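Local coordinates for protein polyketide biosynthesis 3-hydroxy-3-methylglutaryl-ACP synthase PksG (Bacillus subtilis, PDB 4YXT) that catalyses the aldol condensation of an acetyl group carried by an acyl carrier protein with a beta-ketothioester polyketide intermediate during biosynthesis of the antibiotic bacillaene, at residues G287-Y290 against C291-G295; L66-A69 against E70-R73; R203-P206 against D207-A210; A260-T263 against M264-V268. The protein carries 1 engineered substitution. All blocks are in the same frame, centred on the assembly; numbering follows the deposited sequence.

Contact 1 (G287-Y290 against C291-G295)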
ATOM      1  N   GLY A 287     -17.476  17.825 -13.066  1.00 27.13           N
ATOM      2  CA  GLY A 287     -16.418  16.894 -12.700  1.00 25.34           C
ATOM      3  C   GLY A 287     -15.753  16.194 -13.856  1.00 26.63           C
ATOM      4  O   GLY A 287     -14.622  15.789 -13.713  1.00 22.73           O
ATOM      5  N   LEU A 288     -16.421  16.104 -15.020  1.00 28.29           N
ATOM      6  CA  LEU A 288     -15.880  15.349 -16.168  1.00 30.76           C
ATOM      7  C   LEU A 288     -14.952  16.150 -17.054  1.00 28.98           C
ATOM      8  O   LEU A 288     -14.262  15.576 -17.888  1.00 28.36           O
ATOM      9  CB  LEU A 288     -17.017  14.796 -17.059  1.00 35.88           C
ATOM     10  CG  LEU A 288     -17.798  13.569 -16.580  1.00 40.38           C
ATOM     11  CD1 LEU A 288     -18.550  13.903 -15.307  1.00 46.17           C
ATOM     12  CD2 LEU A 288     -18.795  13.140 -17.634  1.00 41.49           C
ATOM     13  N   ASN A 289     -14.960  17.469 -16.905  1.00 26.79           N
ATOM     14  CA  ASN A 289     -14.151  18.334 -17.737  1.00 25.32           C
ATOM     15  C   ASN A 289     -12.680  17.920 -17.868  1.00 26.21           C
ATOM     16  O   ASN A 289     -12.200  17.673 -18.996  1.00 26.64           O
ATOM     17  CB  ASN A 289     -14.256  19.760 -17.232  1.00 28.83           C
ATOM     18  CG  ASN A 289     -13.623  20.774 -18.183  1.00 29.68           C
ATOM     19  OD1 ASN A 289     -12.439  20.770 -18.440  1.00 26.90           O
ATOM     20  ND2 ASN A 289     -14.438  21.657 -18.678  1.00 35.43           N
ATOM     21  N   TYR A 290     -11.948  17.788 -16.754  1.00 25.80           N
ATOM     22  CA  TYR A 290     -10.504  17.439 -16.867  1.00 25.78           C
ATOM     23  C   TYR A 290     -10.287  15.977 -17.255  1.00 24.00           C
ATOM     24  O   TYR A 290      -9.338  15.598 -17.950  1.00 20.32           O
ATOM     25  CB  TYR A 290      -9.761  17.728 -15.564  1.00 25.49           C
ATOM     26  CG  TYR A 290      -9.769  19.139 -15.141  1.00 28.88           C
ATOM     27  CD1 TYR A 290      -9.943  20.174 -16.068  1.00 30.91           C
ATOM     28  CD2 TYR A 290      -9.600  19.472 -13.814  1.00 30.23           C
ATOM     29  CE1 TYR A 290      -9.953  21.486 -15.674  1.00 33.83           C
ATOM     30  CE2 TYR A 290      -9.607  20.801 -13.402  1.00 31.28           C
ATOM     31  CZ  TYR A 290      -9.777  21.816 -14.325  1.00 34.26           C
ATOM     32  OH  TYR A 290      -9.805  23.159 -13.908  1.00 31.15           O
ATOM     33  N   CYS A 291     -11.180  15.142 -16.782  1.00 24.32           N
ATOM     34  CA  CYS A 291     -11.101  13.738 -17.108  1.00 24.97           C
ATOM     35  C   CYS A 291     -11.100  13.528 -18.608  1.00 24.42           C
ATOM     36  O   CYS A 291     -10.348  12.718 -19.106  1.00 23.33           O
ATOM     37  CB  CYS A 291     -12.265  12.988 -16.429  1.00 27.02           C
ATOM     38  SG  CYS A 291     -12.080  13.013 -14.623  1.00 29.96           S
ATOM     39  N   GLN A 292     -11.914  14.293 -19.318  1.00 23.58           N
ATOM     40  CA  GLN A 292     -11.956  14.222 -20.759  1.00 27.21           C
ATOM     41  C   GLN A 292     -10.686  14.657 -21.457  1.00 26.15           C
ATOM     42  O   GLN A 292     -10.573  14.434 -22.646  1.00 26.95           O
ATOM     43  CB  GLN A 292     -13.010  15.169 -21.299  1.00 31.13           C
ATOM     44  CG  GLN A 292     -14.429  14.807 -20.934  1.00 38.71           C
ATOM     45  CD  GLN A 292     -15.382  15.657 -21.725  1.00 44.77           C
ATOM     46  OE1 GLN A 292     -15.613  15.390 -22.905  1.00 52.87           O
ATOM     47  NE2 GLN A 292     -15.887  16.721 -21.110  1.00 44.76           N
ATOM     48  N   ARG A 293      -9.773  15.319 -20.758  1.00 23.10           N
ATOM     49  CA  ARG A 293      -8.577  15.836 -21.384  1.00 24.25           C
ATOM     50  C   ARG A 293      -7.329  15.063 -21.020  1.00 26.21           C
ATOM     51  O   ARG A 293      -6.293  15.148 -21.710  1.00 23.07           O
ATOM     52  CB  ARG A 293      -8.436  17.318 -21.067  1.00 24.16           C
ATOM     53  CG  ARG A 293      -9.617  18.171 -21.498  1.00 25.21           C
ATOM     54  CD  ARG A 293      -9.422  19.670 -21.175  1.00 25.80           C
ATOM     55  NE  ARG A 293      -8.261  20.135 -21.908  1.00 24.84           N
ATOM     56  CZ  ARG A 293      -7.682  21.302 -21.778  1.00 23.66           C
ATOM     57  NH1 ARG A 293      -8.101  22.187 -20.888  1.00 23.18           N
ATOM     58  NH2 ARG A 293      -6.617  21.539 -22.521  1.00 25.82           N
ATOM     59  N   VAL A 294      -7.449  14.241 -19.981  1.00 26.54           N
ATOM     60  CA  VAL A 294      -6.328  13.384 -19.547  1.00 26.49           C
ATOM     61  C   VAL A 294      -6.467  11.874 -19.829  1.00 23.56           C
ATOM     62  O   VAL A 294      -5.495  11.156 -20.121  1.00 22.77           O
ATOM     63  CB  VAL A 294      -6.082  13.645 -18.041  1.00 27.41           C
ATOM     64  CG1 VAL A 294      -4.736  13.096 -17.621  1.00 29.82           C
ATOM     65  CG2 VAL A 294      -6.053  15.147 -17.803  1.00 30.84           C
ATOM     66  N   GLY A 295      -7.686  11.385 -19.764  1.00 23.32           N
ATOM     67  CA  GLY A 295      -7.911   9.957 -19.901  1.00 26.05           C
ATOM     68  C   GLY A 295      -8.187   9.309 -18.557  1.00 23.81           C
ATOM     69  O   GLY A 295      -8.383   9.988 -17.583  1.00 25.83           O
TER
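Tyr290 meets the following turn of helix mainly through its carbonyl oxygen, which the amide of Arg293 grips firmly (Arg293 N to Tyr290 O, 2.9 Å) and that of Val294 only weakly (Val294 N to Tyr290 O, 3.1 Å). The Arg293 donor stands above the carbonyl plane, not on a lone pair, as suits a tight i to i+3 closure. The methyl Val294 CG2 crowds the same oxygen, 3.3 Å from Tyr290 O. The phenol ring makes no contact with 291-295; with CG anti to the carbonyl carbon (chi1 -61°) it packs against helix 352-357, and its hydroxyl bonds to Asp311.

Cys291 meets the preceding turn with its side chain: CB lies 3.6 Å from Leu288 O and SG 3.9 Å from Gly287 O. Leu288 O also receives Gln292 N at 3.0 Å, head-on to the carbonyl, which stitches the preceding helical turn to helix 291-294. Asn289 contributes its carbonyl, on which the aliphatic part of Arg293 rests (Asn289 O to Arg293 CG, 3.6 Å). The guanidinium beyond forms salt bridges with Glu41 and Asp357. Gly295, with positive phi, is the first residue beyond the helix.

This buried link, its Cys291 side chain about 8 Å from that of His250, the probable proton donor/acceptor, lies between helices 301-312 and 352-357 and the chain at strand 41-43, to which Gln292 and Val294 bond through their backbone.

Contact 2 (L66-A69 against E70-R73)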
ATOM      1  N   LEU A  66       3.944  26.394   0.083  1.00 38.04           N
ATOM      2  CA  LEU A  66       3.923  26.311   1.549  1.00 35.85           C
ATOM      3  C   LEU A  66       5.158  26.959   2.160  1.00 34.33           C
ATOM      4  O   LEU A  66       6.249  26.943   1.587  1.00 36.75           O
ATOM      5  CB  LEU A  66       3.875  24.849   2.056  1.00 35.03           C
ATOM      6  CG  LEU A  66       2.879  23.820   1.513  1.00 32.26           C
ATOM      7  CD1 LEU A  66       3.297  22.400   1.914  1.00 31.57           C
ATOM      8  CD2 LEU A  66       1.503  24.141   2.033  1.00 29.58           C
ATOM      9  N   SER A  67       4.989  27.490   3.359  1.00 33.07           N
ATOM     10  CA  SER A  67       6.122  27.939   4.149  1.00 33.15           C
ATOM     11  C   SER A  67       7.025  26.766   4.483  1.00 33.52           C
ATOM     12  O   SER A  67       6.610  25.585   4.368  1.00 28.84           O
ATOM     13  CB  SER A  67       5.640  28.573   5.460  1.00 33.92           C
ATOM     14  OG  SER A  67       5.212  27.611   6.384  1.00 36.98           O
ATOM     15  N   GLU A  68       8.244  27.085   4.889  1.00 32.27           N
ATOM     16  CA  GLU A  68       9.127  26.083   5.476  1.00 38.23           C
ATOM     17  C   GLU A  68       8.504  25.325   6.629  1.00 34.94           C
ATOM     18  O   GLU A  68       8.509  24.098   6.620  1.00 38.44           O
ATOM     19  CB  GLU A  68      10.458  26.688   5.923  1.00 39.90           C
ATOM     20  CG  GLU A  68      11.479  26.779   4.796  1.00 46.67           C
ATOM     21  CD  GLU A  68      11.637  25.474   4.067  1.00 50.01           C
ATOM     22  OE1 GLU A  68      11.706  24.427   4.751  1.00 50.91           O
ATOM     23  OE2 GLU A  68      11.669  25.501   2.818  1.00 59.34           O
ATOM     24  N   ALA A  69       7.948  26.044   7.598  1.00 34.69           N
ATOM     25  CA  ALA A  69       7.311  25.409   8.738  1.00 34.41           C
ATOM     26  C   ALA A  69       6.262  24.397   8.272  1.00 33.58           C
ATOM     27  O   ALA A  69       6.253  23.250   8.717  1.00 34.34           O
ATOM     28  CB  ALA A  69       6.668  26.433   9.657  1.00 33.61           C
ATOM     29  N   GLU A  70       5.399  24.831   7.361  1.00 31.07           N
ATOM     30  CA  GLU A  70       4.323  23.992   6.857  1.00 29.88           C
ATOM     31  C   GLU A  70       4.908  22.736   6.172  1.00 28.49           C
ATOM     32  O   GLU A  70       4.431  21.639   6.410  1.00 29.11           O
ATOM     33  CB  GLU A  70       3.435  24.767   5.867  1.00 31.76           C
ATOM     34  CG  GLU A  70       2.455  25.742   6.517  1.00 36.63           C
ATOM     35  CD  GLU A  70       1.970  26.862   5.588  1.00 37.64           C
ATOM     36  OE1 GLU A  70       2.437  27.009   4.438  1.00 42.53           O
ATOM     37  OE2 GLU A  70       1.121  27.641   6.024  1.00 40.33           O
ATOM     38  N   LYS A  71       5.945  22.911   5.364  1.00 27.66           N
ATOM     39  CA  LYS A  71       6.529  21.812   4.595  1.00 30.14           C
ATOM     40  C   LYS A  71       7.105  20.769   5.554  1.00 32.39           C
ATOM     41  O   LYS A  71       6.845  19.590   5.396  1.00 31.28           O
ATOM     42  CB  LYS A  71       7.582  22.330   3.658  1.00 29.81           C
ATOM     43  CG  LYS A  71       8.196  21.323   2.709  1.00 33.54           C
ATOM     44  CD  LYS A  71       9.297  22.022   1.916  1.00 36.41           C
ATOM     45  CE  LYS A  71       9.699  21.280   0.646  1.00 38.73           C
ATOM     46  NZ  LYS A  71      11.171  21.272   0.406  1.00 39.44           N
ATOM     47  N   ASP A  72       7.817  21.210   6.582  1.00 29.97           N
ATOM     48  CA  ASP A  72       8.314  20.265   7.564  1.00 29.91           C
ATOM     49  C   ASP A  72       7.256  19.568   8.402  1.00 28.71           C
ATOM     50  O   ASP A  72       7.549  18.590   9.015  1.00 24.28           O
ATOM     51  CB  ASP A  72       9.361  20.901   8.437  1.00 31.37           C
ATOM     52  CG  ASP A  72      10.705  20.979   7.748  1.00 38.84           C
ATOM     53  OD1 ASP A  72      10.897  20.422   6.623  1.00 42.16           O
ATOM     54  OD2 ASP A  72      11.604  21.587   8.352  1.00 49.27           O
ATOM     55  N   ARG A  73       6.009  20.015   8.384  1.00 30.66           N
ATOM     56  CA  ARG A  73       4.958  19.237   9.044  1.00 31.16           C
ATOM     57  C   ARG A  73       4.375  18.067   8.196  1.00 27.42           C
ATOM     58  O   ARG A  73       3.549  17.291   8.728  1.00 25.65           O
ATOM     59  CB  ARG A  73       3.843  20.158   9.568  1.00 34.38           C
ATOM     60  CG  ARG A  73       4.252  21.011  10.753  1.00 38.00           C
ATOM     61  CD  ARG A  73       3.118  21.943  11.130  1.00 46.21           C
ATOM     62  NE  ARG A  73       3.050  22.171  12.580  1.00 52.31           N
ATOM     63  CZ  ARG A  73       3.675  23.155  13.234  1.00 55.48           C
ATOM     64  NH1 ARG A  73       4.435  24.040  12.583  1.00 56.64           N
ATOM     65  NH2 ARG A  73       3.538  23.256  14.554  1.00 58.28           N
TER
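Ser67 and Glu70 exchange hydrogen bonds at the start of helix 68-72. Ser67 OG accepts the amide of Glu70 (Glu70 N to Ser67 OG, 3.0 Å) along a nearly straight line, 166° at the hydrogen, because chi1 of 75° sets the hydroxyl between the backbone N and the carbonyl carbon. In return, Ser67 N donates to Glu70 OE1 at 2.8 Å, meeting the carboxylate from above its plane. The reciprocal pair is a capping box with Ser67 as N-cap, and it satisfies two amides at a helix start, where no preceding turn supplies carbonyls. Ordinary helical bonds follow: Lys71 N to Ser67 O at 2.9 Å and Asp72 N to Glu68 O at 3.0 Å, with a weak one from Arg73 N to Ala69 O.

Van der Waals contact is modest. Leu66 crosses the Glu70 side chain, its CB 3.5 Å from Glu70 OE1, and Arg73 CG sits 3.6 Å from Ala69 O.

Among the charges, Glu68 OE1 comes within 4.5 Å of Asp72 OD1, a like-charged pair at the exposed surface. With CG anti to the backbone N (chi1 -175°) the Lys71 chain leads off from 66-69, and its ammonium bonds to the carbonyls of Leu99 and Gly100 at the end of helix 91-99.

Contact 3 (R203-P206 against D207-A210)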
ATOM      1  N   ARG A 203      -3.427  -6.405 -13.720  1.00 26.77           N
ATOM      2  CA  ARG A 203      -2.078  -6.199 -14.312  1.00 29.18           C
ATOM      3  C   ARG A 203      -1.099  -7.315 -13.886  1.00 30.59           C
ATOM      4  O   ARG A 203      -0.129  -7.109 -13.117  1.00 28.42           O
ATOM      5  CB  ARG A 203      -1.530  -4.840 -13.958  1.00 27.28           C
ATOM      6  CG  ARG A 203      -2.313  -3.692 -14.581  1.00 30.40           C
ATOM      7  CD  ARG A 203      -1.568  -2.370 -14.354  1.00 32.04           C
ATOM      8  NE  ARG A 203      -2.035  -1.296 -15.224  1.00 33.06           N
ATOM      9  CZ  ARG A 203      -1.431  -0.108 -15.358  1.00 34.16           C
ATOM     10  NH1 ARG A 203      -0.345   0.184 -14.637  1.00 32.20           N
ATOM     11  NH2 ARG A 203      -1.937   0.814 -16.188  1.00 31.70           N
ATOM     12  N   PRO A 204      -1.349  -8.523 -14.406  1.00 28.60           N
ATOM     13  CA  PRO A 204      -0.604  -9.641 -13.944  1.00 28.54           C
ATOM     14  C   PRO A 204       0.756  -9.756 -14.566  1.00 27.33           C
ATOM     15  O   PRO A 204       1.559 -10.538 -14.072  1.00 26.03           O
ATOM     16  CB  PRO A 204      -1.475 -10.828 -14.346  1.00 28.56           C
ATOM     17  CG  PRO A 204      -2.291 -10.346 -15.459  1.00 27.73           C
ATOM     18  CD  PRO A 204      -2.257  -8.862 -15.505  1.00 27.33           C
ATOM     19  N   ILE A 205       1.003  -9.012 -15.637  1.00 27.97           N
ATOM     20  CA  ILE A 205       2.292  -9.066 -16.353  1.00 33.43           C
ATOM     21  C   ILE A 205       2.900  -7.677 -16.313  1.00 31.88           C
ATOM     22  O   ILE A 205       2.169  -6.716 -16.381  1.00 32.93           O
ATOM     23  CB  ILE A 205       2.069  -9.533 -17.815  1.00 36.58           C
ATOM     24  CG1 ILE A 205       1.955 -11.055 -17.848  1.00 39.33           C
ATOM     25  CG2 ILE A 205       3.175  -9.053 -18.755  1.00 38.06           C
ATOM     26  CD1 ILE A 205       3.250 -11.766 -17.498  1.00 42.87           C
ATOM     27  N   PRO A 206       4.237  -7.559 -16.164  1.00 32.66           N
ATOM     28  CA  PRO A 206       4.690  -6.189 -16.101  1.00 32.00           C
ATOM     29  C   PRO A 206       4.483  -5.491 -17.448  1.00 35.81           C
ATOM     30  O   PRO A 206       4.567  -6.139 -18.501  1.00 37.37           O
ATOM     31  CB  PRO A 206       6.177  -6.315 -15.740  1.00 29.34           C
ATOM     32  CG  PRO A 206       6.344  -7.701 -15.221  1.00 28.52           C
ATOM     33  CD  PRO A 206       5.340  -8.510 -15.956  1.00 29.40           C
ATOM     34  N   ASP A 207       4.205  -4.190 -17.380  1.00 37.52           N
ATOM     35  CA  ASP A 207       3.931  -3.310 -18.534  1.00 41.52           C
ATOM     36  C   ASP A 207       2.687  -3.746 -19.357  1.00 41.42           C
ATOM     37  O   ASP A 207       2.511  -3.336 -20.515  1.00 36.77           O
ATOM     38  CB  ASP A 207       5.203  -3.132 -19.400  1.00 41.62           C
ATOM     39  CG  ASP A 207       6.356  -2.462 -18.626  1.00 42.09           C
ATOM     40  OD1 ASP A 207       6.084  -1.431 -17.972  1.00 53.04           O
ATOM     41  OD2 ASP A 207       7.522  -2.944 -18.654  1.00 39.43           O
ATOM     42  N   SER A 208       1.788  -4.503 -18.718  1.00 40.52           N
ATOM     43  CA  SER A 208       0.613  -5.044 -19.413  1.00 41.48           C
ATOM     44  C   SER A 208      -0.659  -5.114 -18.581  1.00 39.29           C
ATOM     45  O   SER A 208      -0.619  -5.384 -17.391  1.00 46.84           O
ATOM     46  CB  SER A 208       0.925  -6.438 -19.930  1.00 40.78           C
ATOM     47  OG  SER A 208      -0.221  -6.963 -20.582  1.00 49.87           O
ATOM     48  N   GLU A 209      -1.795  -4.944 -19.251  1.00 39.82           N
ATOM     49  CA  GLU A 209      -3.121  -5.020 -18.643  1.00 40.97           C
ATOM     50  C   GLU A 209      -3.983  -6.177 -19.157  1.00 39.82           C
ATOM     51  O   GLU A 209      -3.804  -6.601 -20.283  1.00 41.77           O
ATOM     52  CB  GLU A 209      -3.846  -3.727 -18.953  1.00 48.75           C
ATOM     53  CG  GLU A 209      -5.107  -3.486 -18.135  1.00 52.48           C
ATOM     54  CD  GLU A 209      -5.008  -2.303 -17.195  1.00 57.69           C
ATOM     55  OE1 GLU A 209      -3.918  -1.679 -17.050  1.00 58.84           O
ATOM     56  OE2 GLU A 209      -6.053  -1.996 -16.612  1.00 54.26           O
ATOM     57  N   ALA A 210      -4.917  -6.684 -18.337  1.00 38.68           N
ATOM     58  CA  ALA A 210      -5.938  -7.657 -18.791  1.00 36.98           C
ATOM     59  C   ALA A 210      -7.251  -7.391 -18.112  1.00 40.70           C
ATOM     60  O   ALA A 210      -7.271  -6.893 -16.995  1.00 42.61           O
ATOM     61  CB  ALA A 210      -5.523  -9.083 -18.500  1.00 35.28           C
TER
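Two torsion choices bring Arg203 and Glu209 together: the arginine runs extended from CG to NE, while Glu209, with CG anti to its own backbone N (chi1 -166°), bends at chi2 (114°) and folds its carboxylate back across the hairpin. OE1 of Glu209 arrives at the edge of the guanidinium, near its plane, and the salt bridge closes at 2.7 Å between Arg203 NE and Glu209 OE1. A weaker bond joins Arg203 NH2 to the same oxygen at 3.3 Å. The NE donor meets OE1 from above the carboxylate plane; with both bonds on one oxygen and the two flat groups 79° apart, this is not a flat bidentate pair. Arg147 forms a second salt bridge to Glu209 OE1, and Arg203 NH1 donates to the carbonyl of Ala82, the engineered residue at the place of the probable proton donor/acceptor.

The strands are connected by a type II turn from Ile205 to Ser208, with Asp207 at positive phi and Ser208 N bonded to Ile205 O at 3.2 Å. Beside it, Ile205 CG2 touches Ser208 CB at 3.6 Å.

The hairpin of strands 201-205 and 208-211 leads into helix 213-234 and faces the second subunit, whose Asp86 accepts a hydrogen bond from Arg203 N and whose Phe87 and Phe412 pack on Arg203 and Pro204.

Contact 4 (A260-T263 against M264-V268)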
ATOM      1  N   ALA A 260     -23.741   5.483 -15.224  1.00 31.34           N
ATOM      2  CA  ALA A 260     -23.951   5.159 -13.811  1.00 27.44           C
ATOM      3  C   ALA A 260     -24.761   6.186 -13.095  1.00 26.04           C
ATOM      4  O   ALA A 260     -25.551   5.835 -12.230  1.00 23.53           O
ATOM      5  CB  ALA A 260     -22.634   4.996 -13.088  1.00 32.69           C
ATOM      6  N   HIS A 261     -24.588   7.464 -13.417  1.00 26.74           N
ATOM      7  CA  HIS A 261     -25.480   8.481 -12.821  1.00 25.88           C
ATOM      8  C   HIS A 261     -26.957   8.193 -13.175  1.00 25.64           C
ATOM      9  O   HIS A 261     -27.813   8.289 -12.324  1.00 27.21           O
ATOM     10  CB  HIS A 261     -25.074   9.921 -13.243  1.00 24.51           C
ATOM     11  CG  HIS A 261     -26.084  10.969 -12.877  1.00 22.74           C
ATOM     12  ND1 HIS A 261     -27.050  11.412 -13.760  1.00 22.61           N
ATOM     13  CD2 HIS A 261     -26.296  11.641 -11.721  1.00 24.67           C
ATOM     14  CE1 HIS A 261     -27.793  12.331 -13.176  1.00 23.47           C
ATOM     15  NE2 HIS A 261     -27.365  12.491 -11.936  1.00 23.04           N
ATOM     16  N   ARG A 262     -27.228   7.817 -14.420  1.00 28.98           N
ATOM     17  CA  ARG A 262     -28.610   7.482 -14.859  1.00 30.96           C
ATOM     18  C   ARG A 262     -29.190   6.296 -14.084  1.00 29.74           C
ATOM     19  O   ARG A 262     -30.321   6.326 -13.671  1.00 28.26           O
ATOM     20  CB  ARG A 262     -28.606   7.158 -16.355  1.00 32.56           C
ATOM     21  CG  ARG A 262     -29.947   6.741 -16.936  1.00 36.90           C
ATOM     22  CD  ARG A 262     -29.978   7.040 -18.427  1.00 40.28           C
ATOM     23  NE  ARG A 262     -28.734   6.639 -19.112  1.00 46.13           N
ATOM     24  CZ  ARG A 262     -27.884   7.446 -19.774  1.00 49.77           C
ATOM     25  NH1 ARG A 262     -28.096   8.761 -19.893  1.00 51.99           N
ATOM     26  NH2 ARG A 262     -26.793   6.924 -20.343  1.00 50.35           N
ATOM     27  N   THR A 263     -28.380   5.250 -13.907  1.00 30.50           N
ATOM     28  CA  THR A 263     -28.735   4.076 -13.169  1.00 28.17           C
ATOM     29  C   THR A 263     -29.059   4.474 -11.757  1.00 32.04           C
ATOM     30  O   THR A 263     -30.143   4.187 -11.277  1.00 30.02           O
ATOM     31  CB  THR A 263     -27.577   3.083 -13.194  1.00 30.39           C
ATOM     32  OG1 THR A 263     -27.227   2.792 -14.563  1.00 29.79           O
ATOM     33  CG2 THR A 263     -27.948   1.797 -12.500  1.00 31.07           C
ATOM     34  N   MET A 264     -28.157   5.193 -11.085  1.00 33.47           N
ATOM     35  CA  MET A 264     -28.411   5.574  -9.675  1.00 33.09           C
ATOM     36  C   MET A 264     -29.678   6.384  -9.491  1.00 32.28           C
ATOM     37  O   MET A 264     -30.453   6.144  -8.549  1.00 29.97           O
ATOM     38  CB  MET A 264     -27.237   6.372  -9.093  1.00 32.69           C
ATOM     39  CG  MET A 264     -25.984   5.546  -8.883  1.00 34.85           C
ATOM     40  SD  MET A 264     -26.275   4.166  -7.753  1.00 36.96           S
ATOM     41  CE  MET A 264     -26.480   4.940  -6.153  1.00 32.84           C
ATOM     42  N   MET A 265     -29.858   7.385 -10.355  1.00 33.49           N
ATOM     43  CA  MET A 265     -31.013   8.297 -10.244  1.00 33.66           C
ATOM     44  C   MET A 265     -32.342   7.558 -10.415  1.00 33.04           C
ATOM     45  O   MET A 265     -33.299   7.891  -9.740  1.00 27.87           O
ATOM     46  CB  MET A 265     -30.952   9.420 -11.296  1.00 35.58           C
ATOM     47  CG  MET A 265     -29.916  10.470 -11.015  1.00 35.66           C
ATOM     48  SD  MET A 265     -30.144  11.341  -9.438  1.00 39.62           S
ATOM     49  CE  MET A 265     -28.401  11.316  -9.081  1.00 47.53           C
ATOM     50  N   ARG A 266     -32.394   6.571 -11.312  1.00 34.81           N
ATOM     51  CA  ARG A 266     -33.604   5.737 -11.471  1.00 39.08           C
ATOM     52  C   ARG A 266     -33.860   4.802 -10.244  1.00 43.48           C
ATOM     53  O   ARG A 266     -35.020   4.523  -9.917  1.00 39.73           O
ATOM     54  CB  ARG A 266     -33.538   4.949 -12.793  1.00 43.21           C
ATOM     55  CG  ARG A 266     -33.753   5.819 -14.038  1.00 46.75           C
ATOM     56  CD  ARG A 266     -33.057   5.253 -15.300  1.00 55.35           C
ATOM     57  NE  ARG A 266     -33.882   4.290 -16.047  1.00 58.17           N
ATOM     58  CZ  ARG A 266     -33.842   2.958 -15.918  1.00 56.36           C
ATOM     59  NH1 ARG A 266     -32.987   2.364 -15.082  1.00 52.54           N
ATOM     60  NH2 ARG A 266     -34.674   2.213 -16.639  1.00 54.35           N
ATOM     61  N   LYS A 267     -32.777   4.338  -9.596  1.00 44.06           N
ATOM     62  CA  LYS A 267     -32.807   3.533  -8.345  1.00 46.99           C
ATOM     63  C   LYS A 267     -33.173   4.327  -7.116  1.00 49.66           C
ATOM     64  O   LYS A 267     -33.812   3.817  -6.231  1.00 51.62           O
ATOM     65  CB  LYS A 267     -31.457   2.856  -8.091  1.00 49.20           C
ATOM     66  CG  LYS A 267     -31.158   1.782  -9.117  1.00 54.87           C
ATOM     67  CD  LYS A 267     -29.858   1.027  -8.867  1.00 58.13           C
ATOM     68  CE  LYS A 267     -29.952  -0.371  -9.464  1.00 62.28           C
ATOM     69  NZ  LYS A 267     -30.785  -1.261  -8.583  1.00 62.92           N
ATOM     70  N   VAL A 268     -32.761   5.575  -7.038  1.00 55.14           N
ATOM     71  CA  VAL A 268     -33.302   6.457  -6.021  1.00 56.70           C
ATOM     72  C   VAL A 268     -34.037   7.558  -6.774  1.00 55.98           C
ATOM     73  O   VAL A 268     -33.465   8.589  -7.054  1.00 61.31           O
ATOM     74  CB  VAL A 268     -32.178   7.026  -5.147  1.00 57.91           C
ATOM     75  CG1 VAL A 268     -32.768   7.778  -3.973  1.00 61.26           C
ATOM     76  CG2 VAL A 268     -31.246   5.906  -4.687  1.00 56.19           C
TER
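His261 and Met265 pack against each other one turn apart on helix 254-267. Their pairing depends on both conformers: CG anti to the backbone N (chi1 169°) places the imidazole beside the Met265 chain, and the methionine, bent at chi2 (-60°) and chi3, curls over it. Met265 CG lies over one face of the ring, 3.7 Å from the centroid of His261, in a CH-pi contact offset toward the rim. The methyl reaches the NE2-CD2 side of the ring, with Met265 CE 3.3 Å from His261 NE2, whereas the sulfur stands only obliquely to the ring. NE2 also bonds to Asp279 of helix 273-283, which should help fix the ring's rotation.

These are i to i+4 neighbours of a regular alpha-helix, whose backbone bonds run without a break: Met264 N to Ala260 O at 2.9 Å, Met265 N to His261 O at 3.0 Å, then Arg266 N to Arg262 O and Lys267 N to Thr263 O. Val268 is the first residue to leave helical angles.

On another side of the helix, Arg262 and Arg266 lie alongside each other and point the same way, touching through carbon (Arg262 CG to Arg266 CD, 3.8 Å) while their charged ends diverge. Thr263 and Lys267 also lie side by side; Thr263 CG2 nears Lys267 CD at 4.2 Å, Thr263 OG1 bonds back to Gly259 O, and the lysine ammonium forms a salt bridge with Glu225. Met264 bends away toward Cys224 and Phe228 of helix 213-234.

Overall arrangement
Along the chain the order is contact 2, contact 3, contact 4, contact 1, with none inside another and none touching. Contact 2, in the N-terminal part of the synthase, caps a short surface helix just before strand 74-80 of the large mixed sheet; contacts 2 and 4 lie on opposite sides of the chain's centre, about 44 Å apart between centres. Contacts 4 and 1 share the C-terminal part and come closest, nearest atoms about 8 Å apart, with helix 273-283 between them in sequence. Contact 3, about 24 Å between centres from contact 1, is at the subunit interface. Contacts 1 and 4 lie near the probable proton donor/acceptor His250 and contact 3 beside the engineered Ala82, while contact 2 is remote from these sites.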